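Dienelactone hydrolase (Anabaena variabilis, PDB 2O2G) probably acts as a hydrolase of the dienelactone hydrolase family, built on the alpha/beta-hydrolase fold, though its substrate is not established. Local coordinates at residues A[29-34]-A[64-69]; A[137-142]-A[159-164]; A[141-146]-A[212-217]. All coordinates share one frame; numbering follows the deposited sequence.

Contact 1: residues A[29-34]-A[64-69]; sequences VIPNGA and GLATLL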
loop_
_atom_site.group_PDB
_atom_site.type_symbol
_atom_site.label_atom_id
_atom_site.label_comp_id
_atom_site.label_asym_id
_atom_site.label_seq_id
_atom_site.Cartn_x
_atom_site.Cartn_y
_atom_site.Cartn_z
ATOM N N VAL A 29 9.858 -10.059 2.539
ATOM C CA VAL A 29 9.964 -11.347 1.831
ATOM C C VAL A 29 10.402 -11.058 0.396
ATOM O O VAL A 29 9.789 -10.239 -0.261
ATOM C CB VAL A 29 8.616 -12.096 1.749
ATOM C CG1 VAL A 29 8.777 -13.374 0.946
ATOM C CG2 VAL A 29 8.080 -12.408 3.110
ATOM N N ILE A 30 11.429 -11.754 -0.101
ATOM C CA ILE A 30 11.906 -11.526 -1.477
ATOM C C ILE A 30 12.034 -12.851 -2.199
ATOM O O ILE A 30 13.039 -13.552 -2.007
ATOM C CB ILE A 30 13.303 -10.851 -1.514
ATOM C CG1 ILE A 30 13.291 -9.514 -0.785
ATOM C CG2 ILE A 30 13.741 -10.609 -2.996
ATOM C CD1 ILE A 30 14.655 -8.892 -0.563
ATOM N N PRO A 31 11.011 -13.243 -2.973
ATOM C CA PRO A 31 11.217 -14.530 -3.662
ATOM C C PRO A 31 12.376 -14.510 -4.646
ATOM O O PRO A 31 12.710 -13.469 -5.178
ATOM C CB PRO A 31 9.910 -14.736 -4.436
ATOM C CG PRO A 31 8.886 -13.778 -3.815
ATOM C CD PRO A 31 9.687 -12.648 -3.273
ATOM N N ASN A 32 12.944 -15.679 -4.919
ATOM C CA ASN A 32 14.048 -15.796 -5.872
ATOM C C ASN A 32 13.628 -15.233 -7.220
ATOM O O ASN A 32 12.500 -15.468 -7.670
ATOM C CB ASN A 32 14.476 -17.265 -6.017
ATOM C CG ASN A 32 15.074 -17.829 -4.736
ATOM O OD1 ASN A 32 15.533 -17.077 -3.878
ATOM N ND2 ASN A 32 15.075 -19.160 -4.607
ATOM N N GLY A 33 14.519 -14.481 -7.855
ATOM C CA GLY A 33 14.230 -13.888 -9.152
ATOM C C GLY A 33 13.263 -12.713 -9.154
ATOM O O GLY A 33 12.826 -12.280 -10.225
ATOM N N ALA A 34 12.926 -12.168 -7.987
ATOM C CA ALA A 34 11.986 -11.043 -7.958
ATOM C C ALA A 34 12.591 -9.768 -8.564
ATOM O O ALA A 34 13.774 -9.474 -8.398
ATOM C CB ALA A 34 11.478 -10.755 -6.525
ATOM N N GLY A 64 5.549 -14.193 -7.420
ATOM C CA GLY A 64 6.977 -13.853 -7.571
ATOM C C GLY A 64 7.371 -12.415 -7.250
ATOM O O GLY A 64 8.452 -11.969 -7.644
ATOM N N LEU A 65 6.482 -11.683 -6.565
ATOM C CA LEU A 65 6.736 -10.330 -6.113
ATOM C C LEU A 65 7.237 -10.306 -4.694
ATOM O O LEU A 65 6.718 -11.044 -3.833
ATOM C CB LEU A 65 5.449 -9.510 -6.122
ATOM C CG LEU A 65 4.964 -9.061 -7.508
ATOM C CD1 LEU A 65 3.470 -8.735 -7.489
ATOM C CD2 LEU A 65 5.809 -7.876 -8.035
ATOM N N ALA A 66 8.223 -9.442 -4.455
ATOM C CA ALA A 66 8.722 -9.194 -3.114
ATOM C C ALA A 66 7.691 -8.370 -2.405
ATOM O O ALA A 66 6.906 -7.667 -3.057
ATOM C CB ALA A 66 10.040 -8.423 -3.150
ATOM N N THR A 67 7.691 -8.443 -1.069
ATOM C CA THR A 67 6.770 -7.625 -0.245
ATOM C C THR A 67 7.435 -7.081 1.035
ATOM O O THR A 67 8.309 -7.733 1.611
ATOM C CB THR A 67 5.505 -8.420 0.182
ATOM O OG1 THR A 67 5.866 -9.533 1.022
ATOM C CG2 THR A 67 4.754 -8.932 -1.049
ATOM N N LEU A 68 7.027 -5.886 1.435
ATOM C CA LEU A 68 7.414 -5.276 2.723
ATOM C C LEU A 68 6.143 -4.803 3.427
ATOM O O LEU A 68 5.479 -3.887 2.976
ATOM C CB LEU A 68 8.378 -4.116 2.556
ATOM C CG LEU A 68 8.762 -3.391 3.859
ATOM C CD1 LEU A 68 9.391 -4.381 4.859
ATOM C CD2 LEU A 68 9.676 -2.210 3.544
ATOM N N LEU A 69 5.773 -5.532 4.476
ATOM C CA LEU A 69 4.660 -5.200 5.333
ATOM C C LEU A 69 5.316 -4.458 6.476
ATOM O O LEU A 69 6.168 -5.003 7.148
ATOM C CB LEU A 69 3.995 -6.478 5.806
ATOM C CG LEU A 69 3.206 -7.198 4.700
ATOM C CD1 LEU A 69 3.133 -8.672 4.993
ATOM C CD2 LEU A 69 1.848 -6.596 4.568
HETATM O O HOH W 1 10.370 -14.121 -8.578
#
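Val-29 and Thr-67 form an antiparallel hydrogen-bonded pair: Val-29 N donates a hydrogen bond to Thr-67 O at 2.9 Å, and Thr-67 N donates one to Val-29 O. Their side chains lie side by side and point the same way, Val-29 CB 3.8 Å from Thr-67 OG1. That hydroxyl, set between the backbone N and the carbonyl carbon (chi1 63°), has its polar partner in Gln-61 of helix 51-63. The pair ends the antiparallel join of strands 22-29 and 66-70 at one side of the alpha/beta-hydrolase sheet. Beyond it, Pro-31 lays the CG-CD side of its ring on the backbone, CD 3.4 Å from Leu-65 O, a buried acceptor with no hydrogen-bond partner in the model. An alanine in place of Pro-31 would probably open a gap over Leu-65 O and let the chain turn more freely before the bend. Pro-31 also starts a type II turn closed by Ala-34 N on Pro-31 O, which brings Ala-34 CB to 3.4 Å from Gly-64 O. Gly-64, just past helix 51-63, closes its end in a Schellman motif, and a water donating to both Asn-32 O and Gly-64 O ties the turn to it.

Contact 2: residues A[137-142]-A[159-164]; sequences ETVQAV and VKAPTL. With SO4 (sulfate ion), chain C.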
loop_
_atom_site.group_PDB
_atom_site.type_symbol
_atom_site.label_atom_id
_atom_site.label_comp_id
_atom_site.label_asym_id
_atom_site.label_seq_id
_atom_site.Cartn_x
_atom_site.Cartn_y
_atom_site.Cartn_z
ATOM N N GLU A 137 9.885 9.142 -9.772
ATOM C CA GLU A 137 10.740 8.284 -10.579
ATOM C C GLU A 137 10.921 6.916 -9.936
ATOM O O GLU A 137 11.235 5.957 -10.627
ATOM C CB GLU A 137 12.089 8.953 -10.849
ATOM N N THR A 138 10.663 6.812 -8.638
ATOM C CA THR A 138 10.906 5.588 -7.879
ATOM C C THR A 138 9.696 4.667 -7.778
ATOM O O THR A 138 9.846 3.445 -7.831
ATOM C CB THR A 138 11.416 5.959 -6.460
ATOM O OG1 THR A 138 12.583 6.772 -6.594
ATOM C CG2 THR A 138 11.771 4.725 -5.593
ATOM N N VAL A 139 8.504 5.227 -7.602
ATOM C CA VAL A 139 7.309 4.416 -7.388
ATOM C C VAL A 139 6.666 4.169 -8.738
ATOM O O VAL A 139 6.309 5.118 -9.437
ATOM C CB VAL A 139 6.314 5.098 -6.450
ATOM C CG1 VAL A 139 5.121 4.148 -6.186
ATOM C CG2 VAL A 139 7.018 5.533 -5.151
ATOM N N GLN A 140 6.572 2.895 -9.090
ATOM C CA GLN A 140 6.110 2.436 -10.407
ATOM C C GLN A 140 4.678 1.940 -10.507
ATOM O O GLN A 140 4.199 1.651 -11.627
ATOM C CB GLN A 140 7.038 1.340 -10.945
ATOM C CG GLN A 140 8.479 1.812 -11.174
ATOM C CD GLN A 140 9.309 0.936 -12.119
ATOM O OE1 GLN A 140 10.492 1.212 -12.306
ATOM N NE2 GLN A 140 8.696 -0.104 -12.741
ATOM N N ALA A 141 3.983 1.850 -9.375
ATOM C CA ALA A 141 2.590 1.404 -9.354
ATOM C C ALA A 141 1.975 1.590 -7.984
ATOM O O ALA A 141 2.653 1.541 -6.960
ATOM C CB ALA A 141 2.456 -0.090 -9.799
ATOM N N VAL A 142 0.669 1.825 -7.971
ATOM C CA VAL A 142 -0.070 1.974 -6.727
ATOM C C VAL A 142 -1.424 1.276 -6.869
ATOM O O VAL A 142 -2.058 1.374 -7.899
ATOM C CB VAL A 142 -0.324 3.467 -6.346
ATOM C CG1 VAL A 142 -1.246 3.579 -5.093
ATOM C CG2 VAL A 142 0.983 4.215 -6.118
ATOM N N VAL A 159 0.591 12.408 -9.195
ATOM C CA VAL A 159 0.931 10.978 -9.157
ATOM C C VAL A 159 1.291 10.541 -10.578
ATOM O O VAL A 159 0.533 10.802 -11.533
ATOM C CB VAL A 159 -0.212 10.163 -8.595
ATOM C CG1 VAL A 159 0.034 8.612 -8.768
ATOM C CG2 VAL A 159 -0.422 10.498 -7.150
ATOM N N LYS A 160 2.472 9.947 -10.710
ATOM C CA LYS A 160 2.972 9.447 -12.003
ATOM C C LYS A 160 2.902 7.925 -12.092
ATOM O O LYS A 160 3.023 7.365 -13.173
ATOM C CB LYS A 160 4.420 9.923 -12.238
ATOM C CG LYS A 160 4.606 11.454 -12.298
ATOM C CD LYS A 160 3.999 12.068 -13.551
ATOM C CE LYS A 160 4.347 13.557 -13.734
ATOM N NZ LYS A 160 3.710 14.485 -12.754
ATOM N N ALA A 161 2.723 7.267 -10.951
ATOM C CA ALA A 161 2.652 5.812 -10.860
ATOM C C ALA A 161 1.292 5.303 -11.316
ATOM O O ALA A 161 0.259 5.788 -10.819
ATOM C CB ALA A 161 2.890 5.380 -9.428
ATOM N N PRO A 162 1.262 4.377 -12.310
ATOM C CA PRO A 162 -0.040 3.781 -12.706
ATOM C C PRO A 162 -0.810 3.253 -11.482
ATOM O O PRO A 162 -0.323 2.382 -10.735
ATOM C CB PRO A 162 0.363 2.679 -13.688
ATOM C CG PRO A 162 1.642 3.248 -14.323
ATOM C CD PRO A 162 2.367 3.899 -13.170
ATOM N N THR A 163 -2.039 3.738 -11.346
ATOM C CA THR A 163 -2.867 3.552 -10.156
ATOM C C THR A 163 -4.193 2.809 -10.404
ATOM O O THR A 163 -4.982 3.166 -11.264
ATOM C CB THR A 163 -3.205 4.956 -9.574
ATOM O OG1 THR A 163 -1.991 5.612 -9.190
ATOM C CG2 THR A 163 -4.162 4.882 -8.415
ATOM N N LEU A 164 -4.417 1.796 -9.580
ATOM C CA LEU A 164 -5.598 0.994 -9.607
ATOM C C LEU A 164 -6.354 1.217 -8.304
ATOM O O LEU A 164 -5.869 0.894 -7.202
ATOM C CB LEU A 164 -5.209 -0.484 -9.709
ATOM C CG LEU A 164 -6.311 -1.509 -9.546
ATOM C CD1 LEU A 164 -7.410 -1.313 -10.576
ATOM C CD2 LEU A 164 -5.667 -2.906 -9.642
HETATM S S SO4 C . 12.052 10.273 -7.151
HETATM O O1 SO4 C . 13.514 10.107 -7.227
HETATM O O2 SO4 C . 11.798 11.150 -6.029
HETATM O O3 SO4 C . 11.493 8.942 -7.008
HETATM O O4 SO4 C . 11.545 10.905 -8.374
#
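Val-142 and Thr-163 pair in parallel, their CA atoms 4.7 Å apart, and the touching parts 139-142 and 161-164 run only 12° from each other. Val-142 uses both its backbone groups: its N donates to Pro-162 O at 3.0 Å, and its O accepts from Leu-164 N at 2.9 Å. Two CA-H...O contacts accompany these bonds, one from Ala-141 CA to Pro-162 O and a straighter one from Thr-163 CA to Val-142 O.

Ala-161 directs its methyl at the other strand, where CB lies 3.4 Å from Val-139 O and also meets Val-139 CG1 and Val-142 CG2. Val-142 places CG2 there by setting it anti to its own carbonyl carbon and CG1 anti to its backbone N (chi1 174°). Pro-162 brings CD of its ring to 3.3 Å from Gln-140 O, and having no N-H it can offer that oxygen no hydrogen bond. Ala-141 N, buried beside the Ala-161 methyl, has no partner in the model. Thr-163 OG1 donates to Ala-161 O of its own segment at 2.8 Å, which helps hold the side chain's rotation while OG1 also rests near Val-142 CB.

Helix 123-134 packs on the face of Val-142 and Thr-163, Leu-129 touching both. At the beginning of 137-142, Glu-137 N donates to O4 of a sulfate, probably from the crystallisation liquor. Between these segments the bridge is Val-142 with Thr-163, where strands 139-145 and 163-168 meet as neighbouring parallel strands of the alpha/beta-hydrolase sheet.

Contact 3: residues A[141-146]-A[212-217]; sequences AVVSRG and QLASEW. With SO4 (sulfate ion), chain B.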
loop_
_atom_site.group_PDB
_atom_site.type_symbol
_atom_site.label_atom_id
_atom_site.label_comp_id
_atom_site.label_asym_id
_atom_site.label_seq_id
_atom_site.Cartn_x
_atom_site.Cartn_y
_atom_site.Cartn_z
ATOM N N ALA A 141 3.983 1.850 -9.375
ATOM C CA ALA A 141 2.590 1.404 -9.354
ATOM C C ALA A 141 1.975 1.590 -7.984
ATOM O O ALA A 141 2.653 1.541 -6.960
ATOM C CB ALA A 141 2.456 -0.090 -9.799
ATOM N N VAL A 142 0.669 1.825 -7.971
ATOM C CA VAL A 142 -0.070 1.974 -6.727
ATOM C C VAL A 142 -1.424 1.276 -6.869
ATOM O O VAL A 142 -2.058 1.374 -7.899
ATOM C CB VAL A 142 -0.324 3.467 -6.346
ATOM C CG1 VAL A 142 -1.246 3.579 -5.093
ATOM C CG2 VAL A 142 0.983 4.215 -6.118
ATOM N N VAL A 143 -1.824 0.560 -5.829
ATOM C CA VAL A 143 -3.148 -0.054 -5.746
ATOM C C VAL A 143 -3.739 0.478 -4.425
ATOM O O VAL A 143 -3.083 0.431 -3.380
ATOM C CB VAL A 143 -3.100 -1.581 -5.712
ATOM C CG1 VAL A 143 -4.504 -2.167 -5.484
ATOM C CG2 VAL A 143 -2.508 -2.128 -6.968
ATOM N N SER A 144 -4.958 1.002 -4.487
ATOM C CA SER A 144 -5.653 1.511 -3.319
ATOM C C SER A 144 -6.858 0.618 -3.065
ATOM O O SER A 144 -7.698 0.477 -3.954
ATOM C CB SER A 144 -6.079 2.957 -3.522
ATOM O OG SER A 144 -7.005 3.278 -2.506
ATOM N N ARG A 145 -6.883 -0.049 -1.901
ATOM C CA ARG A 145 -7.994 -0.958 -1.542
ATOM C C ARG A 145 -8.977 -0.259 -0.621
ATOM O O ARG A 145 -8.692 -0.032 0.564
ATOM C CB ARG A 145 -7.475 -2.228 -0.876
ATOM C CG ARG A 145 -8.546 -3.296 -0.586
ATOM C CD ARG A 145 -8.221 -4.031 0.681
ATOM N NE ARG A 145 -8.518 -3.176 1.842
ATOM C CZ ARG A 145 -8.144 -3.430 3.083
ATOM N NH1 ARG A 145 -7.348 -4.451 3.361
ATOM N NH2 ARG A 145 -8.496 -2.596 4.040
ATOM N N GLY A 146 -10.137 0.098 -1.171
ATOM C CA GLY A 146 -11.181 0.754 -0.377
ATOM C C GLY A 146 -10.713 2.023 0.306
ATOM O O GLY A 146 -11.031 2.249 1.465
ATOM N N GLN A 212 -5.955 -10.909 -6.361
ATOM C CA GLN A 212 -5.759 -11.305 -7.734
ATOM C C GLN A 212 -5.580 -10.034 -8.613
ATOM O O GLN A 212 -4.679 -9.961 -9.433
ATOM C CB GLN A 212 -6.902 -12.194 -8.241
ATOM C CG GLN A 212 -7.006 -13.649 -7.644
ATOM C CD GLN A 212 -8.322 -14.359 -8.047
ATOM O OE1 GLN A 212 -9.415 -13.772 -7.963
ATOM N NE2 GLN A 212 -8.223 -15.626 -8.440
ATOM N N LEU A 213 -6.454 -9.060 -8.449
ATOM C CA LEU A 213 -6.370 -7.798 -9.200
ATOM C C LEU A 213 -5.093 -7.042 -8.935
ATOM O O LEU A 213 -4.513 -6.459 -9.858
ATOM C CB LEU A 213 -7.573 -6.904 -8.846
ATOM C CG LEU A 213 -8.916 -7.477 -9.322
ATOM C CD1 LEU A 213 -10.093 -6.951 -8.513
ATOM C CD2 LEU A 213 -9.075 -7.202 -10.800
ATOM N N ALA A 214 -4.667 -7.033 -7.671
ATOM C CA ALA A 214 -3.437 -6.371 -7.295
ATOM C C ALA A 214 -2.238 -7.101 -7.923
ATOM O O ALA A 214 -1.371 -6.463 -8.498
ATOM C CB ALA A 214 -3.308 -6.289 -5.744
ATOM N N SER A 215 -2.197 -8.423 -7.842
ATOM C CA SER A 215 -1.139 -9.180 -8.465
ATOM C C SER A 215 -1.002 -8.871 -9.970
ATOM O O SER A 215 0.099 -8.585 -10.443
ATOM C CB SER A 215 -1.353 -10.671 -8.283
ATOM O OG SER A 215 -0.279 -11.373 -8.843
ATOM N N GLU A 216 -2.101 -8.926 -10.714
ATOM C CA GLU A 216 -2.087 -8.602 -12.161
ATOM C C GLU A 216 -1.486 -7.227 -12.422
ATOM O O GLU A 216 -0.672 -7.036 -13.341
ATOM C CB GLU A 216 -3.516 -8.641 -12.749
ATOM C CG GLU A 216 -3.947 -10.071 -12.935
ATOM C CD GLU A 216 -5.408 -10.234 -13.238
ATOM O OE1 GLU A 216 -6.203 -9.337 -12.890
ATOM O OE2 GLU A 216 -5.744 -11.294 -13.817
ATOM N N TRP A 217 -1.889 -6.268 -11.604
ATOM C CA TRP A 217 -1.420 -4.899 -11.759
ATOM C C TRP A 217 0.068 -4.758 -11.498
ATOM O O TRP A 217 0.795 -4.168 -12.324
ATOM C CB TRP A 217 -2.198 -3.958 -10.840
ATOM C CG TRP A 217 -2.068 -2.492 -11.130
ATOM C CD1 TRP A 217 -1.278 -1.595 -10.473
ATOM C CD2 TRP A 217 -2.809 -1.732 -12.096
ATOM N NE1 TRP A 217 -1.443 -0.358 -10.993
ATOM C CE2 TRP A 217 -2.386 -0.397 -11.984
ATOM C CE3 TRP A 217 -3.782 -2.058 -13.052
ATOM C CZ2 TRP A 217 -2.906 0.634 -12.786
ATOM C CZ3 TRP A 217 -4.298 -1.059 -13.846
ATOM C CH2 TRP A 217 -3.865 0.296 -13.698
HETATM S S SO4 B . -6.119 -3.156 7.035
HETATM O O1 SO4 B . -4.768 -2.655 6.854
HETATM O O2 SO4 B . -6.195 -3.608 8.395
HETATM O O3 SO4 B . -6.250 -4.327 6.188
HETATM O O4 SO4 B . -7.136 -2.163 6.713
#
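Strand 141-145 and helix 212-217 run almost antiparallel, at 169° between their N-to-C directions, with axes 9.3 Å apart at closest approach. The side chains of Val-143 and Trp-217 pass one another with opposed directions, and the valine's CG2 meets the indole at CD1, 3.8 Å away and oblique to the ring. The other branch, CG1, lies anti to the backbone N (chi1 174°) and meets Ala-214 CB at 4.3 Å, so the two methyls of one valine touch successive turns of the helix. The Ala-141 methyl comes to the same pyrrole part of the indole, 4.1 Å from CD1.

No hydrogen bond crosses between the segments. Trp-217 NE1 passes 3.6 Å from Val-142 O but is bonded to Pro-162 O, just ahead of the adjoining strand 163-168, a bond that helps fix the rotation of the indole. Phe-218, the next helix residue, adds to the cover over Ala-141 and Val-143.

Farther along the strand, Arg-145 helps hold a sulfate, probably from the crystallisation liquor, through NH1 to O3 and NH2 to O4, each at 3.0 Å; Ser-46, Ser-50, Arg-52 and Gly-43 also bind it. Its NH2 also bonds Ser-122 OG, and Ser-122 fits a nucleophile elbow, consistent with a possible Ser-His-Asp triad with His-199 and Asp-171. The strand thus runs from apolar helix-on-sheet packing toward the probable active site of an alpha/beta-hydrolase fold.

How the contacts relate
All three contacts are largely buried and reach the same sheet, but at different places. Contact 1, centred about 15 Å from the centre of the chain, joins an antiparallel strand end and a turn to strand 66-70; contact 3, centred about 9 Å from it, lies nearest the centre of the chain. Contacts 2 and 3 share Ala-141 and Val-142 of strand 139-145 and touch directly where the indole of Trp-217 packs on Leu-164. Contacts 1 and 2 rest on backbone hydrogen bonds between strands, antiparallel in one and parallel in the other, whereas contact 3 joins helix to sheet mainly by side-chain packing, with no hydrogen bond between its segments.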